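Local coordinates for protein ribosomal RNA small subunit methyltransferase E (Thermotoga maritima, PDB 1Z85) that probably methylates N3 of a uridine in 16S rRNA of the assembled small ribosomal subunit, using S-adenosyl-L-methionine as methyl donor, at residues Arg98-Val111 / Phe216-Ala228. Sequence-based numbering, arbitrary orientation.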
ATOM      1  N   ARG B  98       0.680  13.014  -3.255  1.00 37.09           N
ATOM      2  CA  ARG B  98       1.602  12.290  -2.370  1.00 36.73           C
ATOM      3  C   ARG B  98       1.297  12.650  -0.929  1.00 39.65           C
ATOM      4  O   ARG B  98       1.255  11.768  -0.094  1.00 41.01           O
ATOM      5  CB  ARG B  98       3.047  12.647  -2.672  1.00 38.59           C
ATOM      6  CG  ARG B  98       3.550  11.981  -3.918  1.00 45.30           C
ATOM      7  CD  ARG B  98       4.846  12.599  -4.429  1.00 48.79           C
ATOM      8  NE  ARG B  98       6.017  12.130  -3.701  1.00 43.00           N
ATOM      9  CZ  ARG B  98       6.792  11.115  -4.076  1.00 42.02           C
ATOM     10  NH1 ARG B  98       6.514  10.363  -5.145  1.00 41.11           N
ATOM     11  NH2 ARG B  98       7.837  10.832  -3.337  1.00 46.14           N
ATOM     12  N   THR B  99       1.141  13.957  -0.649  1.00 41.63           N
ATOM     13  CA  THR B  99       0.885  14.469   0.712  1.00 40.81           C
ATOM     14  C   THR B  99      -0.411  13.933   1.269  1.00 38.20           C
ATOM     15  O   THR B  99      -0.448  13.522   2.374  1.00 40.89           O
ATOM     16  CB  THR B  99       0.907  16.002   0.736  1.00 42.92           C
ATOM     17  OG1 THR B  99       2.130  16.466   0.155  1.00 44.28           O
ATOM     18  CG2 THR B  99       0.898  16.543   2.136  1.00 46.55           C
ATOM     19  N   ARG B 100      -1.479  13.914   0.489  1.00 35.58           N
ATOM     20  CA  ARG B 100      -2.751  13.432   0.975  1.00 40.67           C
ATOM     21  C   ARG B 100      -2.641  11.957   1.347  1.00 38.52           C
ATOM     22  O   ARG B 100      -3.122  11.536   2.384  1.00 40.75           O
ATOM     23  CB  ARG B 100      -3.815  13.650  -0.111  1.00 37.05           C
ATOM     24  CG  ARG B 100      -5.220  13.195   0.278  1.00 43.67           C
ATOM     25  CD  ARG B 100      -6.091  13.115  -1.012  1.00 45.87           C
ATOM     26  NE  ARG B 100      -7.324  12.329  -0.978  1.00 74.87           N
ATOM     27  CZ  ARG B 100      -8.418  12.545  -0.226  1.00 78.54           C
ATOM     28  NH1 ARG B 100      -8.463  13.506   0.700  1.00 79.16           N
ATOM     29  NH2 ARG B 100      -9.480  11.731  -0.379  1.00 73.60           N
ATOM     30  N   PHE B 101      -1.996  11.181   0.477  1.00 42.07           N
ATOM     31  CA  PHE B 101      -1.704   9.748   0.690  1.00 40.63           C
ATOM     32  C   PHE B 101      -0.951   9.478   1.982  1.00 40.42           C
ATOM     33  O   PHE B 101      -1.353   8.628   2.775  1.00 36.61           O
ATOM     34  CB  PHE B 101      -0.921   9.151  -0.510  1.00 44.32           C
ATOM     35  CG  PHE B 101      -0.471   7.743  -0.283  1.00 38.91           C
ATOM     36  CD1 PHE B 101      -1.352   6.686  -0.453  1.00 40.99           C
ATOM     37  CD2 PHE B 101       0.806   7.475   0.162  1.00 42.91           C
ATOM     38  CE1 PHE B 101      -0.939   5.362  -0.178  1.00 42.20           C
ATOM     39  CE2 PHE B 101       1.214   6.203   0.449  1.00 42.99           C
ATOM     40  CZ  PHE B 101       0.357   5.131   0.293  1.00 40.35           C
ATOM     41  N   LEU B 102       0.111  10.241   2.229  1.00 36.13           N
ATOM     42  CA  LEU B 102       0.911  10.016   3.409  1.00 34.29           C
ATOM     43  C   LEU B 102       0.151  10.330   4.685  1.00 38.00           C
ATOM     44  O   LEU B 102       0.216   9.574   5.649  1.00 40.14           O
ATOM     45  CB  LEU B 102       2.199  10.814   3.382  1.00 31.96           C
ATOM     46  CG  LEU B 102       3.242  10.411   2.334  1.00 32.50           C
ATOM     47  CD1 LEU B 102       4.373  11.460   2.306  1.00 40.54           C
ATOM     48  CD2 LEU B 102       3.789   9.034   2.664  1.00 37.58           C
ATOM     49  N   ILE B 103      -0.540  11.467   4.709  1.00 38.48           N
ATOM     50  CA  ILE B 103      -1.435  11.782   5.798  1.00 37.00           C
ATOM     51  C   ILE B 103      -2.504  10.706   6.061  1.00 39.82           C
ATOM     52  O   ILE B 103      -2.790  10.380   7.206  1.00 39.61           O
ATOM     53  CB  ILE B 103      -2.212  13.062   5.494  1.00 38.79           C
ATOM     54  CG1 ILE B 103      -1.267  14.262   5.334  1.00 41.42           C
ATOM     55  CG2 ILE B 103      -3.202  13.363   6.601  1.00 36.39           C
ATOM     56  CD1 ILE B 103      -1.963  15.462   4.677  1.00 44.22           C
ATOM     57  N   GLU B 104      -3.111  10.184   5.009  1.00 35.91           N
ATOM     58  CA  GLU B 104      -4.166   9.152   5.163  1.00 39.09           C
ATOM     59  C   GLU B 104      -3.626   7.896   5.798  1.00 38.42           C
ATOM     60  O   GLU B 104      -4.250   7.269   6.675  1.00 39.60           O
ATOM     61  CB  GLU B 104      -4.815   8.850   3.808  1.00 38.58           C
ATOM     62  CG  GLU B 104      -5.932   9.870   3.424  1.00 55.52           C
ATOM     63  CD  GLU B 104      -6.533   9.755   1.983  1.00 52.28           C
ATOM     64  OE1 GLU B 104      -6.198   8.831   1.186  1.00 67.06           O
ATOM     65  OE2 GLU B 104      -7.333  10.672   1.659  1.00 69.16           O
ATOM     66  N   LYS B 105      -2.448   7.517   5.344  1.00 41.83           N
ATOM     67  CA  LYS B 105      -1.708   6.358   5.891  1.00 39.23           C
ATOM     68  C   LYS B 105      -1.276   6.548   7.285  1.00 39.26           C
ATOM     69  O   LYS B 105      -1.307   5.611   8.071  1.00 37.53           O
ATOM     70  CB  LYS B 105      -0.503   6.046   5.012  1.00 41.73           C
ATOM     71  CG  LYS B 105      -0.821   5.096   3.831  1.00 45.41           C
ATOM     72  CD  LYS B 105      -2.180   5.382   3.212  1.00 53.72           C
ATOM     73  CE  LYS B 105      -2.910   4.153   2.817  1.00 46.93           C
ATOM     74  NZ  LYS B 105      -4.371   4.433   2.512  1.00 59.57           N
ATOM     75  N   CYS B 106      -0.859   7.751   7.635  1.00 41.48           N
ATOM     76  CA  CYS B 106      -0.574   8.054   9.045  1.00 39.72           C
ATOM     77  C   CYS B 106      -1.767   7.860   9.988  1.00 44.07           C
ATOM     78  O   CYS B 106      -1.621   7.355  11.099  1.00 43.82           O
ATOM     79  CB  CYS B 106      -0.100   9.493   9.188  1.00 47.33           C
ATOM     80  SG  CYS B 106       1.596   9.780   8.688  1.00 45.57           S
ATOM     81  N   VAL B 107      -2.955   8.282   9.575  1.00 43.84           N
ATOM     82  CA  VAL B 107      -4.179   7.988  10.364  1.00 40.85           C
ATOM     83  C   VAL B 107      -4.366   6.509  10.474  1.00 38.86           C
ATOM     84  O   VAL B 107      -4.569   5.958  11.548  1.00 36.04           O
ATOM     85  CB  VAL B 107      -5.465   8.586   9.695  1.00 41.26           C
ATOM     86  CG1 VAL B 107      -6.712   8.266  10.477  1.00 39.63           C
ATOM     87  CG2 VAL B 107      -5.336  10.087   9.504  1.00 43.31           C
ATOM     88  N   GLU B 108      -4.315   5.858   9.334  1.00 38.08           N
ATOM     89  CA  GLU B 108      -4.551   4.452   9.244  1.00 41.03           C
ATOM     90  C   GLU B 108      -3.655   3.571  10.091  1.00 38.73           C
ATOM     91  O   GLU B 108      -4.105   2.589  10.647  1.00 39.22           O
ATOM     92  CB  GLU B 108      -4.377   4.012   7.786  1.00 41.87           C
ATOM     93  CG  GLU B 108      -5.311   2.991   7.417  1.00 49.36           C
ATOM     94  CD  GLU B 108      -5.053   2.403   6.049  1.00 55.62           C
ATOM     95  OE1 GLU B 108      -4.642   3.142   5.134  1.00 49.56           O
ATOM     96  OE2 GLU B 108      -5.298   1.187   5.928  1.00 50.09           O
ATOM     97  N   LEU B 109      -2.382   3.912  10.127  1.00 37.16           N
ATOM     98  CA  LEU B 109      -1.329   3.129  10.759  1.00 36.86           C
ATOM     99  C   LEU B 109      -1.022   3.535  12.189  1.00 37.13           C
ATOM    100  O   LEU B 109       0.047   3.194  12.734  1.00 35.91           O
ATOM    101  CB  LEU B 109      -0.022   3.224   9.932  1.00 37.77           C
ATOM    102  CG  LEU B 109      -0.168   2.644   8.506  1.00 35.08           C
ATOM    103  CD1 LEU B 109       1.033   2.927   7.642  1.00 32.08           C
ATOM    104  CD2 LEU B 109      -0.429   1.150   8.581  1.00 37.72           C
ATOM    105  N   GLY B 110      -1.923   4.269  12.805  1.00 38.01           N
ATOM    106  CA  GLY B 110      -1.775   4.578  14.213  1.00 39.64           C
ATOM    107  C   GLY B 110      -0.717   5.599  14.605  1.00 43.44           C
ATOM    108  O   GLY B 110      -0.334   5.695  15.773  1.00 43.17           O
ATOM    109  N   VAL B 111      -0.248   6.386  13.661  1.00 40.64           N
ATOM    110  CA  VAL B 111       0.618   7.517  13.987  1.00 38.13           C
ATOM    111  C   VAL B 111      -0.123   8.525  14.875  1.00 40.50           C
ATOM    112  O   VAL B 111      -1.303   8.816  14.648  1.00 40.35           O
ATOM    113  CB  VAL B 111       1.149   8.187  12.685  1.00 37.58           C
ATOM    114  CG1 VAL B 111       1.823   9.496  12.942  1.00 41.93           C
ATOM    115  CG2 VAL B 111       2.055   7.221  11.917  1.00 39.13           C
ATOM    116  N   PHE B 216       6.909   4.356  -4.368  1.00 43.50           N
ATOM    117  CA  PHE B 216       6.670   5.291  -3.255  1.00 38.72           C
ATOM    118  C   PHE B 216       5.577   4.800  -2.280  1.00 38.01           C
ATOM    119  O   PHE B 216       5.811   4.704  -1.094  1.00 38.73           O
ATOM    120  CB  PHE B 216       6.333   6.671  -3.853  1.00 39.30           C
ATOM    121  CG  PHE B 216       5.572   7.580  -2.947  1.00 41.96           C
ATOM    122  CD1 PHE B 216       6.200   8.218  -1.902  1.00 44.18           C
ATOM    123  CD2 PHE B 216       4.194   7.781  -3.144  1.00 50.08           C
ATOM    124  CE1 PHE B 216       5.474   9.020  -1.033  1.00 47.75           C
ATOM    125  CE2 PHE B 216       3.459   8.586  -2.294  1.00 47.29           C
ATOM    126  CZ  PHE B 216       4.097   9.213  -1.241  1.00 48.90           C
ATOM    127  N   GLU B 217       4.378   4.516  -2.776  1.00 39.91           N
ATOM    128  CA  GLU B 217       3.259   4.183  -1.887  1.00 40.41           C
ATOM    129  C   GLU B 217       3.502   2.896  -1.123  1.00 40.22           C
ATOM    130  O   GLU B 217       3.121   2.754   0.039  1.00 38.88           O
ATOM    131  CB  GLU B 217       1.954   4.106  -2.679  1.00 42.90           C
ATOM    132  CG  GLU B 217       1.428   5.480  -3.213  1.00 41.57           C
ATOM    133  CD  GLU B 217      -0.041   5.433  -3.736  1.00 50.31           C
ATOM    134  OE1 GLU B 217      -0.687   4.327  -3.724  1.00 47.21           O
ATOM    135  OE2 GLU B 217      -0.551   6.528  -4.126  1.00 47.37           O
ATOM    136  N   THR B 218       4.165   1.949  -1.766  1.00 42.16           N
ATOM    137  CA  THR B 218       4.500   0.665  -1.124  1.00 40.17           C
ATOM    138  C   THR B 218       5.583   0.805  -0.051  1.00 40.03           C
ATOM    139  O   THR B 218       5.436   0.299   1.081  1.00 41.34           O
ATOM    140  CB  THR B 218       4.886  -0.358  -2.204  1.00 41.22           C
ATOM    141  OG1 THR B 218       3.802  -0.477  -3.120  1.00 38.47           O
ATOM    142  CG2 THR B 218       5.146  -1.729  -1.626  1.00 39.07           C
ATOM    143  N   ALA B 219       6.674   1.482  -0.387  1.00 38.92           N
ATOM    144  CA  ALA B 219       7.739   1.748   0.597  1.00 41.27           C
ATOM    145  C   ALA B 219       7.237   2.459   1.854  1.00 42.08           C
ATOM    146  O   ALA B 219       7.706   2.176   2.956  1.00 43.98           O
ATOM    147  CB  ALA B 219       8.827   2.600  -0.014  1.00 43.42           C
ATOM    148  N   ALA B 220       6.356   3.449   1.680  1.00 40.32           N
ATOM    149  CA  ALA B 220       5.837   4.218   2.811  1.00 40.11           C
ATOM    150  C   ALA B 220       4.933   3.388   3.720  1.00 39.88           C
ATOM    151  O   ALA B 220       5.001   3.475   4.930  1.00 36.83           O
ATOM    152  CB  ALA B 220       5.081   5.381   2.299  1.00 43.99           C
ATOM    153  N   ILE B 221       4.092   2.561   3.110  1.00 40.40           N
ATOM    154  CA  ILE B 221       3.212   1.674   3.879  1.00 40.58           C
ATOM    155  C   ILE B 221       4.010   0.645   4.602  1.00 38.99           C
ATOM    156  O   ILE B 221       3.780   0.358   5.772  1.00 40.55           O
ATOM    157  CB  ILE B 221       2.176   0.987   2.928  1.00 42.02           C
ATOM    158  CG1 ILE B 221       1.106   2.027   2.513  1.00 43.37           C
ATOM    159  CG2 ILE B 221       1.580  -0.221   3.567  1.00 40.89           C
ATOM    160  CD1 ILE B 221       0.200   1.616   1.380  1.00 39.81           C
ATOM    161  N   LEU B 222       4.938   0.029   3.883  1.00 39.61           N
ATOM    162  CA  LEU B 222       5.741  -1.020   4.466  1.00 37.65           C
ATOM    163  C   LEU B 222       6.612  -0.491   5.612  1.00 39.90           C
ATOM    164  O   LEU B 222       6.743  -1.112   6.675  1.00 43.02           O
ATOM    165  CB  LEU B 222       6.581  -1.654   3.378  1.00 37.97           C
ATOM    166  CG  LEU B 222       7.180  -2.986   3.717  1.00 40.72           C
ATOM    167  CD1 LEU B 222       6.075  -3.996   4.021  1.00 45.74           C
ATOM    168  CD2 LEU B 222       8.057  -3.377   2.534  1.00 31.92           C
ATOM    169  N   THR B 223       7.195   0.669   5.413  1.00 39.51           N
ATOM    170  CA  THR B 223       8.103   1.243   6.423  1.00 38.48           C
ATOM    171  C   THR B 223       7.383   1.685   7.672  1.00 39.66           C
ATOM    172  O   THR B 223       7.711   1.259   8.766  1.00 43.11           O
ATOM    173  CB  THR B 223       8.889   2.407   5.815  1.00 36.49           C
ATOM    174  OG1 THR B 223       9.677   1.906   4.735  1.00 39.13           O
ATOM    175  CG2 THR B 223       9.789   3.042   6.846  1.00 42.56           C
ATOM    176  N   VAL B 224       6.403   2.558   7.514  1.00 41.75           N
ATOM    177  CA  VAL B 224       5.673   3.087   8.658  1.00 43.10           C
ATOM    178  C   VAL B 224       4.824   1.996   9.267  1.00 39.81           C
ATOM    179  O   VAL B 224       4.633   1.928  10.474  1.00 41.28           O
ATOM    180  CB  VAL B 224       4.781   4.258   8.202  1.00 47.86           C
ATOM    181  CG1 VAL B 224       3.902   4.794   9.353  1.00 54.97           C
ATOM    182  CG2 VAL B 224       5.623   5.343   7.611  1.00 47.79           C
ATOM    183  N   GLY B 225       4.291   1.137   8.427  1.00 38.57           N
ATOM    184  CA  GLY B 225       3.450   0.032   8.887  1.00 36.95           C
ATOM    185  C   GLY B 225       4.152  -1.049   9.664  1.00 37.08           C
ATOM    186  O   GLY B 225       3.601  -1.572  10.644  1.00 36.60           O
ATOM    187  N   TYR B 226       5.371  -1.394   9.251  1.00 37.22           N
ATOM    188  CA  TYR B 226       6.189  -2.311  10.027  1.00 37.57           C
ATOM    189  C   TYR B 226       6.519  -1.739  11.405  1.00 39.13           C
ATOM    190  O   TYR B 226       6.446  -2.425  12.420  1.00 37.09           O
ATOM    191  CB  TYR B 226       7.487  -2.602   9.298  1.00 38.41           C
ATOM    192  CG  TYR B 226       8.514  -3.331  10.156  1.00 45.04           C
ATOM    193  CD1 TYR B 226       8.341  -4.680  10.529  1.00 40.22           C
ATOM    194  CD2 TYR B 226       9.637  -2.675  10.610  1.00 34.45           C
ATOM    195  CE1 TYR B 226       9.287  -5.339  11.324  1.00 45.67           C
ATOM    196  CE2 TYR B 226      10.589  -3.324  11.379  1.00 41.95           C
ATOM    197  CZ  TYR B 226      10.414  -4.636  11.736  1.00 47.11           C
ATOM    198  OH  TYR B 226      11.384  -5.229  12.520  1.00 56.71           O
ATOM    199  N   ILE B 227       6.947  -0.486  11.421  1.00 39.27           N
ATOM    200  CA  ILE B 227       7.249   0.188  12.653  1.00 38.99           C
ATOM    201  C   ILE B 227       6.013   0.250  13.585  1.00 40.37           C
ATOM    202  O   ILE B 227       6.100  -0.054  14.740  1.00 40.00           O
ATOM    203  CB  ILE B 227       7.849   1.601  12.356  1.00 42.82           C
ATOM    204  CG1 ILE B 227       9.283   1.452  11.797  1.00 40.93           C
ATOM    205  CG2 ILE B 227       7.855   2.449  13.645  1.00 39.23           C
ATOM    206  CD1 ILE B 227       9.825   2.611  10.958  1.00 39.40           C
ATOM    207  N   ALA B 228       4.860   0.646  13.072  1.00 40.51           N
ATOM    208  CA  ALA B 228       3.627   0.689  13.851  1.00 39.18           C
ATOM    209  C   ALA B 228       3.254  -0.654  14.418  1.00 40.13           C
ATOM    210  O   ALA B 228       2.792  -0.771  15.535  1.00 41.05           O
ATOM    211  CB  ALA B 228       2.505   1.197  12.960  1.00 38.67           C
TER
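F101 projects from helix 96-108 as a knob into a hole formed by F216, E217, A220 and I221 of helix 216-230. The two nearly parallel helices, with segment axes 10.4 Å apart at closest approach, pack side by side on one face of the parallel sheet in the alpha/beta-knot (SPOUT) methyltransferase domain. The backbones come nearest at the C-terminal end of helix 96-108, where a Schellman motif with G110 at C-prime closes the helix: L109 CA and G225 CA are 6.0 Å apart, and A228 CB lies 3.2 Å from L109 O. L109, just past the last helical residue, drives CD1 against V224 CG1 and the backbone of G225, 3.8 Å from G225 N. V111 CG2 meets V224 CG1, the two side chains crossing at about a right angle, and strand 87-92 backs V111.

Toward the opposite end the contact becomes more polar and partly open to solvent. The exposed E217 reaches across F101, its CG centred over the ring face and its carboxylate nearly parallel to the ring, 5° between planes; K105 CD lies over the opposite face, offset toward the rim, while I221 CD1 touches the rim 3.7 Å from F101 CZ. T218 and I221 of the second subunit pack on K105 and I221 respectively, and its T218 OG1 hydrogen-bonds E108 OE2. L102 CG meets the edge of F216. R98 CB and CG lie against CZ and CE2 of that ring, and a bend at chi3 (80°) sets the guanidinium over its face, planes 23° apart, in a stacked cation-pi contact with R98 NH2 3.4 Å from F216 CD1.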